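Local coordinates for adenosine monophosphate-protein transferase (Thermoplasma acidophilum, PDB 1RLH), which is of unknown function but belongs to the adenosine-specific kinase family and may transfer adenosine monophosphate to proteins, at residues 22-27 with 98-103; 80-85 with 94-99. One frame throughout, in Å; residues are numbered along the deposited sequence.

Contact 1. Residues 22-27 with 98-103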
loop_
_atom_site.group_PDB
_atom_site.type_symbol
_atom_site.label_atom_id
_atom_site.label_comp_id
_atom_site.label_asym_id
_atom_site.label_seq_id
_atom_site.Cartn_x
_atom_site.Cartn_y
_atom_site.Cartn_z
ATOM N N VAL A 22 -4.267 -8.367 -0.787
ATOM C CA VAL A 22 -3.675 -9.690 -0.878
ATOM C C VAL A 22 -2.443 -9.653 0.017
ATOM O O VAL A 22 -1.506 -8.892 -0.230
ATOM C CB VAL A 22 -3.231 -10.020 -2.324
ATOM C CG1 VAL A 22 -2.527 -11.370 -2.359
ATOM C CG2 VAL A 22 -4.440 -10.030 -3.248
ATOM N N ILE A 23 -2.463 -10.452 1.075
ATOM C CA ILE A 23 -1.342 -10.516 2.000
ATOM C C ILE A 23 -0.908 -11.971 2.108
ATOM O O ILE A 23 -1.525 -12.761 2.822
ATOM C CB ILE A 23 -1.738 -9.988 3.402
ATOM C CG1 ILE A 23 -2.283 -8.559 3.286
ATOM C CG2 ILE A 23 -0.533 -10.010 4.329
ATOM C CD1 ILE A 23 -2.783 -7.988 4.599
ATOM N N PRO A 24 0.151 -12.351 1.376
ATOM C CA PRO A 24 0.649 -13.730 1.410
ATOM C C PRO A 24 1.005 -14.158 2.831
ATOM O O PRO A 24 1.369 -13.328 3.665
ATOM C CB PRO A 24 1.869 -13.674 0.491
ATOM C CG PRO A 24 1.467 -12.636 -0.518
ATOM C CD PRO A 24 0.879 -11.558 0.370
ATOM N N ALA A 25 0.900 -15.457 3.098
ATOM C CA ALA A 25 1.188 -15.995 4.424
ATOM C C ALA A 25 2.448 -15.418 5.069
ATOM O O ALA A 25 3.500 -15.341 4.440
ATOM C CB ALA A 25 1.293 -17.519 4.351
ATOM N N GLU A 26 2.319 -15.018 6.332
ATOM C CA GLU A 26 3.418 -14.461 7.119
ATOM C C GLU A 26 3.982 -13.132 6.627
ATOM O O GLU A 26 5.030 -12.697 7.099
ATOM C CB GLU A 26 4.564 -15.474 7.228
ATOM C CG GLU A 26 4.191 -16.775 7.929
ATOM C CD GLU A 26 5.403 -17.629 8.259
ATOM O OE1 GLU A 26 6.192 -17.934 7.339
ATOM O OE2 GLU A 26 5.568 -17.998 9.443
ATOM N N ALA A 27 3.303 -12.483 5.688
ATOM C CA ALA A 27 3.795 -11.209 5.180
ATOM C C ALA A 27 3.215 -10.024 5.943
ATOM O O ALA A 27 2.123 -10.098 6.502
ATOM C CB ALA A 27 3.468 -11.072 3.700
ATOM N N LEU A 98 5.215 -5.229 0.752
ATOM C CA LEU A 98 4.967 -6.500 1.424
ATOM C C LEU A 98 6.326 -7.041 1.836
ATOM O O LEU A 98 7.240 -7.109 1.019
ATOM C CB LEU A 98 4.263 -7.489 0.491
ATOM C CG LEU A 98 2.753 -7.297 0.329
ATOM C CD1 LEU A 98 2.227 -8.206 -0.765
ATOM C CD2 LEU A 98 2.058 -7.598 1.648
ATOM N N ILE A 99 6.460 -7.405 3.107
ATOM C CA ILE A 99 7.724 -7.919 3.619
ATOM C C ILE A 99 7.514 -9.217 4.380
ATOM O O ILE A 99 6.616 -9.325 5.207
ATOM C CB ILE A 99 8.397 -6.908 4.573
ATOM C CG1 ILE A 99 8.570 -5.562 3.870
ATOM C CG2 ILE A 99 9.761 -7.443 5.014
ATOM C CD1 ILE A 99 8.975 -4.428 4.792
ATOM N N ARG A 100 8.358 -10.198 4.096
ATOM C CA ARG A 100 8.277 -11.494 4.750
ATOM C C ARG A 100 9.666 -11.879 5.251
ATOM O O ARG A 100 10.675 -11.456 4.686
ATOM C CB ARG A 100 7.759 -12.535 3.751
ATOM C CG ARG A 100 7.761 -13.960 4.256
ATOM C CD ARG A 100 7.390 -14.928 3.138
ATOM N NE ARG A 100 5.976 -14.868 2.781
ATOM C CZ ARG A 100 5.438 -15.546 1.772
ATOM N NH1 ARG A 100 6.203 -16.325 1.021
ATOM N NH2 ARG A 100 4.139 -15.465 1.524
ATOM N N ASN A 101 9.718 -12.667 6.319
ATOM C CA ASN A 101 10.993 -13.109 6.875
ATOM C C ASN A 101 11.847 -11.944 7.366
ATOM O O ASN A 101 13.049 -11.893 7.106
ATOM C CB ASN A 101 11.773 -13.906 5.824
ATOM C CG ASN A 101 11.057 -15.177 5.402
ATOM O OD1 ASN A 101 11.508 -15.883 4.501
ATOM N ND2 ASN A 101 9.940 -15.475 6.057
ATOM N N ALA A 102 11.224 -11.010 8.074
ATOM C CA ALA A 102 11.941 -9.858 8.604
ATOM C C ALA A 102 11.664 -9.695 10.095
ATOM O O ALA A 102 10.549 -9.945 10.560
ATOM C CB ALA A 102 11.527 -8.595 7.858
ATOM N N TYR A 103 12.683 -9.283 10.843
ATOM C CA TYR A 103 12.518 -9.068 12.275
ATOM C C TYR A 103 11.640 -7.842 12.491
ATOM O O TYR A 103 11.528 -6.987 11.613
ATOM C CB TYR A 103 13.873 -8.850 12.952
ATOM C CG TYR A 103 14.618 -10.124 13.266
ATOM C CD1 TYR A 103 15.386 -10.771 12.299
ATOM C CD2 TYR A 103 14.550 -10.691 14.540
ATOM C CE1 TYR A 103 16.070 -11.952 12.596
ATOM C CE2 TYR A 103 15.224 -11.866 14.846
ATOM C CZ TYR A 103 15.981 -12.492 13.873
ATOM O OH TYR A 103 16.655 -13.650 14.189
HETATM O O HOH W 1 7.390 -12.849 8.007
#

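Contact 2. Residues 80-85 with 94-99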
loop_
_atom_site.group_PDB
_atom_site.type_symbol
_atom_site.label_atom_id
_atom_site.label_comp_id
_atom_site.label_asym_id
_atom_site.label_seq_id
_atom_site.Cartn_x
_atom_site.Cartn_y
_atom_site.Cartn_z
ATOM N N LYS A 80 4.087 -9.716 -7.146
ATOM C CA LYS A 80 2.805 -9.896 -7.821
ATOM C C LYS A 80 1.646 -9.457 -6.935
ATOM O O LYS A 80 0.661 -8.905 -7.417
ATOM C CB LYS A 80 2.607 -11.359 -8.231
ATOM C CG LYS A 80 3.545 -11.813 -9.337
ATOM C CD LYS A 80 3.326 -13.275 -9.688
ATOM C CE LYS A 80 4.369 -13.749 -10.681
ATOM N NZ LYS A 80 4.412 -12.870 -11.878
ATOM N N ALA A 81 1.761 -9.713 -5.636
ATOM C CA ALA A 81 0.715 -9.318 -4.704
ATOM C C ALA A 81 0.663 -7.793 -4.616
ATOM O O ALA A 81 -0.420 -7.214 -4.546
ATOM C CB ALA A 81 0.975 -9.922 -3.328
ATOM N N CYS A 82 1.829 -7.145 -4.619
ATOM C CA CYS A 82 1.885 -5.679 -4.556
ATOM C C CYS A 82 1.252 -5.060 -5.792
ATOM O O CYS A 82 0.542 -4.059 -5.708
ATOM C CB CYS A 82 3.331 -5.186 -4.440
ATOM S SG CYS A 82 4.078 -5.439 -2.823
ATOM N N ILE A 83 1.528 -5.648 -6.950
ATOM C CA ILE A 83 0.964 -5.150 -8.196
ATOM C C ILE A 83 -0.553 -5.284 -8.154
ATOM O O ILE A 83 -1.275 -4.344 -8.488
ATOM C CB ILE A 83 1.526 -5.936 -9.411
ATOM C CG1 ILE A 83 3.009 -5.603 -9.598
ATOM C CG2 ILE A 83 0.741 -5.592 -10.671
ATOM C CD1 ILE A 83 3.725 -6.477 -10.615
ATOM N N GLU A 84 -1.036 -6.450 -7.733
ATOM C CA GLU A 84 -2.474 -6.686 -7.656
ATOM C C GLU A 84 -3.141 -5.710 -6.682
ATOM O O GLU A 84 -4.219 -5.186 -6.962
ATOM C CB GLU A 84 -2.742 -8.136 -7.228
ATOM C CG GLU A 84 -4.213 -8.499 -6.971
ATOM C CD GLU A 84 -5.118 -8.321 -8.182
ATOM O OE1 GLU A 84 -4.607 -8.185 -9.313
ATOM O OE2 GLU A 84 -6.354 -8.332 -7.999
ATOM N N ASN A 85 -2.502 -5.463 -5.543
ATOM C CA ASN A 85 -3.069 -4.545 -4.562
ATOM C C ASN A 85 -3.154 -3.123 -5.099
ATOM O O ASN A 85 -4.143 -2.433 -4.870
ATOM C CB ASN A 85 -2.266 -4.580 -3.260
ATOM C CG ASN A 85 -2.474 -5.869 -2.493
ATOM O OD1 ASN A 85 -3.543 -6.476 -2.571
ATOM N ND2 ASN A 85 -1.464 -6.289 -1.737
ATOM N N THR A 94 -0.384 5.899 -4.614
ATOM C CA THR A 94 -0.490 4.906 -3.564
ATOM C C THR A 94 0.741 4.010 -3.706
ATOM O O THR A 94 1.238 3.803 -4.820
ATOM C CB THR A 94 -1.717 3.985 -3.754
ATOM O OG1 THR A 94 -2.921 4.762 -3.786
ATOM C CG2 THR A 94 -1.788 2.962 -2.624
ATOM N N PHE A 95 1.257 3.514 -2.586
ATOM C CA PHE A 95 2.353 2.562 -2.643
ATOM C C PHE A 95 1.996 1.422 -1.697
ATOM O O PHE A 95 1.296 1.623 -0.698
ATOM C CB PHE A 95 3.720 3.201 -2.312
ATOM C CG PHE A 95 3.867 3.703 -0.900
ATOM C CD1 PHE A 95 4.206 2.835 0.135
ATOM C CD2 PHE A 95 3.737 5.057 -0.622
ATOM C CE1 PHE A 95 4.424 3.309 1.426
ATOM C CE2 PHE A 95 3.953 5.545 0.671
ATOM C CZ PHE A 95 4.296 4.671 1.694
ATOM N N VAL A 96 2.420 0.217 -2.060
ATOM C CA VAL A 96 2.150 -0.975 -1.271
ATOM C C VAL A 96 3.451 -1.740 -1.119
ATOM O O VAL A 96 4.138 -2.004 -2.103
ATOM C CB VAL A 96 1.123 -1.911 -1.968
ATOM C CG1 VAL A 96 0.979 -3.205 -1.175
ATOM C CG2 VAL A 96 -0.235 -1.215 -2.092
ATOM N N ILE A 97 3.789 -2.084 0.117
ATOM C CA ILE A 97 5.006 -2.834 0.388
ATOM C C ILE A 97 4.629 -4.104 1.148
ATOM O O ILE A 97 3.796 -4.068 2.050
ATOM C CB ILE A 97 5.994 -2.009 1.252
ATOM C CG1 ILE A 97 6.430 -0.751 0.499
ATOM C CG2 ILE A 97 7.213 -2.856 1.606
ATOM C CD1 ILE A 97 7.173 0.256 1.374
ATOM N N LEU A 98 5.215 -5.229 0.752
ATOM C CA LEU A 98 4.967 -6.500 1.424
ATOM C C LEU A 98 6.326 -7.041 1.836
ATOM O O LEU A 98 7.240 -7.109 1.019
ATOM C CB LEU A 98 4.263 -7.489 0.491
ATOM C CG LEU A 98 2.753 -7.297 0.329
ATOM C CD1 LEU A 98 2.227 -8.206 -0.765
ATOM C CD2 LEU A 98 2.058 -7.598 1.648
ATOM N N ILE A 99 6.460 -7.405 3.107
ATOM C CA ILE A 99 7.724 -7.919 3.619
ATOM C C ILE A 99 7.514 -9.217 4.380
ATOM O O ILE A 99 6.616 -9.325 5.207
ATOM C CB ILE A 99 8.397 -6.908 4.573
ATOM C CG1 ILE A 99 8.570 -5.562 3.870
ATOM C CG2 ILE A 99 9.761 -7.443 5.014
ATOM C CD1 ILE A 99 8.975 -4.428 4.792
#

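Contact 1. Residues 22-27 with 98-103
Leu98 and Arg100 rise from the end of strand 94-100 and meet the loop 22-27 at two different places. Leu98 supplies a bump. Its CD1 methyl fits a shallow hollow in the loop, 3.8 Å from Pro24 CD and equally far from Val22 O. The proline ring and the leucine chain cross at about a right angle. The CD2 branch points another way, to the looser apolar neighbours Ile23 CG2 and Ala27 CB. One leucine fork thus packs against both ends of the loop.

The second place is a tight turn. Residues 24 to 27 form a type II beta turn, closed by the bond from Ala27 N to Pro24 O (2.9 Å). Arg100 lies alongside it. Its CG is anti to the backbone N (chi1 174°), and a bend at chi3 (-72°) brings the guanidinium to the turn. Ala25 O comes in obliquely, 3.0 Å from both Arg100 NE and Arg100 NH2. Pro24 CB is almost as near to NH2, and Pro24 C lies at the guanidinium edge, in its plane. An alanine here would take away the arm that fills this side of the turn and would probably leave Ala25 O without its positively charged neighbour.

At Ala27 the two backbones come close. Ala27 CA makes a CA-H...O contact with Ile99 O (3.4 Å). Farther out, a water accepts from Asn101 N and donates to Glu26 O. Just beyond Ala27, Asn28 and Ile99 are joined by backbone hydrogen bonding. The turn is therefore the lead-in to an antiparallel strand pair, 28-34 beside 94-100, within the five-stranded sheet.

Contact 2. Residues 80-85 with 94-99
The carboxamide of Asn85 is the flat group of this contact, and its nitrogen end meets strand 94-99. ND2 lies 4.0 Å from Val96 CG1, with Leu98 CD1 a little farther from the same nitrogen. OD1 takes the hydrogen of Val22 N, and ND2 also has a partner outside the two segments. To the strand, then, the group offers mainly packing.

This is a helix packed on one face of an antiparallel sheet, in an alpha+beta fold. Helix 76-89 is followed by a short connection and then strand 94-100, which runs back along it. The axes of the two segments approach to 8.1 Å and run at 153° to each other, so they are roughly antiparallel. Alternate strand residues Val96 and Leu98 face the helix. Ile97, between them, turns to the other side of the sheet, where it touches Cys114 of helix 104-115.

Val96 presents a fork. Asn85 CB sits 4.1 Å from each of its two methyls, CG1 and CG2, and the two side chains cross at about a right angle. Strand 28-34 adds to this packing through Ile29, which touches both Asn85 and Val96.

Cys82 SG sits between Val96 and Leu98. With SG anti to its own carbonyl carbon (chi1 -74°), the sulfur lies close to the strand backbone, 3.5 Å from Val96 O. Leu98 CG is 3.9 Å from SG, and Val96 CG1 is slightly farther from it. The thiol is buried here, among atoms that are largely apolar or backbone. The closest approach of all is at Ala81: its CB lies 3.3 Å from Leu98 CD1, tighter than usual van der Waals contact.

Contacts 1 and 2 have centres 11 Å apart and share strand 94-100. Leu98 belongs to both, so its CD1 methyl is held by the loop and by the helix. The loop and helix also touch directly. Val22 N to Asn85 OD1 (2.7 Å) is a probable hydrogen bond that would tie the loop to the helix. Val22 CG1 and Pro24 CG each lie 3.9 Å from Ala81 CB. Strand, helix and loop thus form one continuous packing. Contact 2 is its buried part, while contact 1 reaches the surface at the turn, through Ala25 and Glu26. Neither contact includes a bound ligand, and no active site can be assigned to them.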